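Local coordinates for protein RNA-dependent RNA Polymerase (Bombyx mori cytoplasmic polyhedrosis virus, PDB 6TZ0) that synthesises RNA from an RNA template inside the viral particle, transcribing the double-stranded genome into plus strands and probably also making the complementary minus strands, at residues 392-395 with 396-399; 692-695 with 696-700. All coordinates share one frame; numbering follows the deposited sequence.

How the interactions relate
Each interaction is a local contact along its own helix, the first running to that helix's C-terminal end, and both belong to the central polymerase domain. Interaction 1, on helix 389-397, comes first along the chain; interaction 2 follows on helix 690-705. Their centres lie 20 Å apart and their nearest atoms about 8 Å, so they do not touch, but both flank helix 644-665: V650, L655, R657 and L661 meet 392-399, while N659 and R663 meet 692-700. Helix 690-705 also packs on strand 682-687 of the sheet that carries metal-binding D547, with D680 and D681 in its 672-677/682-687 hairpin. Both contacts lie away from the annotated sites, interaction 2 next to that sheet.

Interaction 1 of 2, residues 392-395 with 396-399; sequences IAQS and YLSS
I392 O lies 3.9 Å from Y396 N, longer than an ordinary helical hydrogen bond, and accepts a hydrogen bond from S395 OG at 2.7 Å. The next carbonyl along does the regular helical work. A393 O accepts L397 N at 3.0 Å, with the donor in the carbonyl plane, and also receives a weak, bent bond from Y396 N at 3.3 Å. Q394 O is gripped twice by one residue: S398 N reaches it at 2.9 Å, and S398 OG comes in at 2.8 Å. The second bond is possible because S398 OG sits between its own backbone N and carbonyl carbon (chi1 65°), which turns the hydroxyl back along the chain. The Q394 side chain starts off away from 396-399, but a bend at chi2 (-56°) brings its amide back, and OE1 ends 3.7 Å from L397 CD1, the two side chains running obliquely past each other. S395 closes the segment; its hydroxyl reaches the carbonyl three residues back, whereas that of S398 reaches the one four back, alongside its own N. Both serines are exposed to solvent. On one flank Q394 and L397 pack on F566 of helix 557-573. A393, Y396 and L397 rest on helix 644-665 through L655, L661 and V650, so this short helix is lodged against two longer ones.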
loop_
_atom_site.group_PDB
_atom_site.type_symbol
_atom_site.label_atom_id
_atom_site.label_comp_id
_atom_site.label_asym_id
_atom_site.label_seq_id
_atom_site.Cartn_x
_atom_site.Cartn_y
_atom_site.Cartn_z
ATOM N N ILE A 392 23.765 16.138 -5.875
ATOM C CA ILE A 392 22.982 17.198 -5.251
ATOM C C ILE A 392 22.069 16.639 -4.165
ATOM O O ILE A 392 21.924 17.239 -3.094
ATOM C CB ILE A 392 22.213 17.967 -6.340
ATOM C CG1 ILE A 392 23.204 18.756 -7.187
ATOM C CG2 ILE A 392 21.213 18.909 -5.749
ATOM C CD1 ILE A 392 22.638 19.301 -8.448
ATOM N N ALA A 393 21.466 15.472 -4.399
ATOM C CA ALA A 393 20.669 14.843 -3.350
ATOM C C ALA A 393 21.541 14.340 -2.206
ATOM O O ALA A 393 21.175 14.469 -1.028
ATOM C CB ALA A 393 19.840 13.702 -3.928
ATOM N N GLN A 394 22.711 13.780 -2.524
ATOM C CA GLN A 394 23.566 13.262 -1.470
ATOM C C GLN A 394 24.248 14.353 -0.664
ATOM O O GLN A 394 24.597 14.092 0.485
ATOM C CB GLN A 394 24.612 12.308 -2.035
ATOM C CG GLN A 394 24.029 10.997 -2.485
ATOM C CD GLN A 394 23.262 10.309 -1.384
ATOM O OE1 GLN A 394 22.050 10.146 -1.473
ATOM N NE2 GLN A 394 23.955 9.938 -0.321
ATOM N N SER A 395 24.403 15.563 -1.212
ATOM C CA SER A 395 24.989 16.654 -0.439
ATOM C C SER A 395 24.122 17.041 0.751
ATOM O O SER A 395 24.641 17.485 1.779
ATOM C CB SER A 395 25.223 17.866 -1.333
ATOM O OG SER A 395 23.998 18.430 -1.752
ATOM N N TYR A 396 22.813 16.851 0.647
ATOM C CA TYR A 396 21.933 17.050 1.785
ATOM C C TYR A 396 21.736 15.776 2.592
ATOM O O TYR A 396 21.695 15.834 3.824
ATOM C CB TYR A 396 20.583 17.584 1.316
ATOM C CG TYR A 396 19.614 17.840 2.435
ATOM C CD1 TYR A 396 19.791 18.906 3.306
ATOM C CD2 TYR A 396 18.514 17.020 2.615
ATOM C CE1 TYR A 396 18.900 19.139 4.329
ATOM C CE2 TYR A 396 17.622 17.245 3.628
ATOM C CZ TYR A 396 17.814 18.306 4.483
ATOM O OH TYR A 396 16.917 18.525 5.497
ATOM N N LEU A 397 21.616 14.621 1.936
ATOM C CA LEU A 397 21.303 13.399 2.667
ATOM C C LEU A 397 22.486 12.812 3.426
ATOM O O LEU A 397 22.267 12.117 4.421
ATOM C CB LEU A 397 20.740 12.348 1.714
ATOM C CG LEU A 397 19.351 12.599 1.137
ATOM C CD1 LEU A 397 19.028 11.547 0.100
ATOM C CD2 LEU A 397 18.316 12.603 2.243
ATOM N N SER A 398 23.724 13.082 3.012
ATOM C CA SER A 398 24.877 12.463 3.647
ATOM C C SER A 398 25.197 13.051 5.011
ATOM O O SER A 398 26.022 12.481 5.730
ATOM C CB SER A 398 26.089 12.588 2.733
ATOM O OG SER A 398 26.451 13.944 2.565
ATOM N N SER A 399 24.577 14.164 5.385
ATOM C CA SER A 399 24.754 14.718 6.715
ATOM C C SER A 399 23.849 14.074 7.755
ATOM O O SER A 399 23.950 14.416 8.934
ATOM C CB SER A 399 24.513 16.223 6.668
ATOM O OG SER A 399 23.196 16.500 6.251
#

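Interaction 2 of 2, residues 692-695 with 696-700; sequences DTHD and HAVSN
H696 N, A697 N, V698 N and S699 N bond in turn to D692 O, T693 O, H694 O and D695 O, each at 3.0 Å: four consecutive i to i+4 bonds of a regular alpha-helix. The next carbonyl, H696 O, takes two donors, N700 N and S699 OG, which arrive from the same face of its plane. S699 OG lies 2.6 Å from H696 O, and also in plane at the edge of the H696 ring. Outside the backbone, the contact rests on H694 and V698. With CG anti to its backbone N (chi1 -179°), H694 presents one ring face to V698 CG2, a CH-pi contact 3.9 Å from the ring centroid and 21° off its normal. V698 CG2 sits toward the rim of the ring, 3.7 Å from H694 CE1. Chemically, the backbone bonds bind one turn to the next, and the side-chain contact across the turn is a methyl over an imidazole face. The hydroxyls of T693 and S699 bond back to carbonyls of their own stretch of chain, N689 O and H696 O, while N700 OD1 reaches N659 ND2 of helix 644-665 and the rings of H694 and H696 pack on F291 and on F686 of strand 682-687.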
loop_
_atom_site.group_PDB
_atom_site.type_symbol
_atom_site.label_atom_id
_atom_site.label_comp_id
_atom_site.label_asym_id
_atom_site.label_seq_id
_atom_site.Cartn_x
_atom_site.Cartn_y
_atom_site.Cartn_z
ATOM N N ASP A 692 13.457 36.677 -7.034
ATOM C CA ASP A 692 14.152 35.614 -6.324
ATOM C C ASP A 692 13.288 34.370 -6.191
ATOM O O ASP A 692 13.785 33.249 -6.360
ATOM C CB ASP A 692 14.571 36.101 -4.943
ATOM C CG ASP A 692 15.579 37.223 -5.006
ATOM O OD1 ASP A 692 16.337 37.291 -5.993
ATOM O OD2 ASP A 692 15.612 38.039 -4.063
ATOM N N THR A 693 11.997 34.554 -5.899
ATOM C CA THR A 693 11.091 33.418 -5.780
ATOM C C THR A 693 10.887 32.725 -7.117
ATOM O O THR A 693 10.850 31.488 -7.175
ATOM C CB THR A 693 9.754 33.861 -5.187
ATOM O OG1 THR A 693 9.223 34.949 -5.946
ATOM C CG2 THR A 693 9.905 34.270 -3.742
ATOM N N HIS A 694 10.801 33.495 -8.207
ATOM C CA HIS A 694 10.675 32.877 -9.521
ATOM C C HIS A 694 11.948 32.136 -9.913
ATOM O O HIS A 694 11.874 31.034 -10.466
ATOM C CB HIS A 694 10.307 33.932 -10.561
ATOM C CG HIS A 694 10.133 33.385 -11.944
ATOM N ND1 HIS A 694 9.079 32.570 -12.295
ATOM C CD2 HIS A 694 10.865 33.558 -13.069
ATOM C CE1 HIS A 694 9.178 32.251 -13.573
ATOM N NE2 HIS A 694 10.252 32.840 -14.066
ATOM N N ASP A 695 13.120 32.702 -9.596
ATOM C CA ASP A 695 14.388 32.038 -9.895
ATOM C C ASP A 695 14.521 30.723 -9.133
ATOM O O ASP A 695 14.894 29.693 -9.712
ATOM C CB ASP A 695 15.546 32.977 -9.557
ATOM C CG ASP A 695 16.884 32.507 -10.114
ATOM O OD1 ASP A 695 16.945 31.481 -10.821
ATOM O OD2 ASP A 695 17.899 33.172 -9.825
ATOM N N HIS A 696 14.153 30.726 -7.854
ATOM C CA HIS A 696 14.328 29.536 -7.034
ATOM C C HIS A 696 13.315 28.455 -7.402
ATOM O O HIS A 696 13.650 27.261 -7.418
ATOM C CB HIS A 696 14.235 29.942 -5.564
ATOM C CG HIS A 696 14.732 28.910 -4.606
ATOM N ND1 HIS A 696 14.664 29.083 -3.243
ATOM C CD2 HIS A 696 15.285 27.694 -4.802
ATOM C CE1 HIS A 696 15.169 28.025 -2.641
ATOM N NE2 HIS A 696 15.549 27.164 -3.564
ATOM N N ALA A 697 12.092 28.855 -7.769
ATOM C CA ALA A 697 11.089 27.876 -8.179
ATOM C C ALA A 697 11.423 27.264 -9.535
ATOM O O ALA A 697 11.236 26.056 -9.735
ATOM C CB ALA A 697 9.710 28.528 -8.203
ATOM N N VAL A 698 11.942 28.068 -10.466
ATOM C CA VAL A 698 12.367 27.539 -11.758
ATOM C C VAL A 698 13.564 26.606 -11.594
ATOM O O VAL A 698 13.656 25.575 -12.276
ATOM C CB VAL A 698 12.640 28.706 -12.728
ATOM C CG1 VAL A 698 13.378 28.263 -13.971
ATOM C CG2 VAL A 698 11.329 29.310 -13.156
ATOM N N SER A 699 14.457 26.902 -10.644
ATOM C CA SER A 699 15.598 26.017 -10.419
ATOM C C SER A 699 15.170 24.684 -9.810
ATOM O O SER A 699 15.721 23.634 -10.163
ATOM C CB SER A 699 16.628 26.705 -9.532
ATOM O OG SER A 699 16.114 26.897 -8.231
ATOM N N ASN A 700 14.179 24.703 -8.910
ATOM C CA ASN A 700 13.644 23.449 -8.377
ATOM C C ASN A 700 12.937 22.631 -9.450
ATOM O O ASN A 700 13.066 21.399 -9.486
ATOM C CB ASN A 700 12.682 23.714 -7.226
ATOM C CG ASN A 700 13.387 24.079 -5.957
ATOM O OD1 ASN A 700 14.456 23.555 -5.655
ATOM N ND2 ASN A 700 12.774 24.949 -5.175
#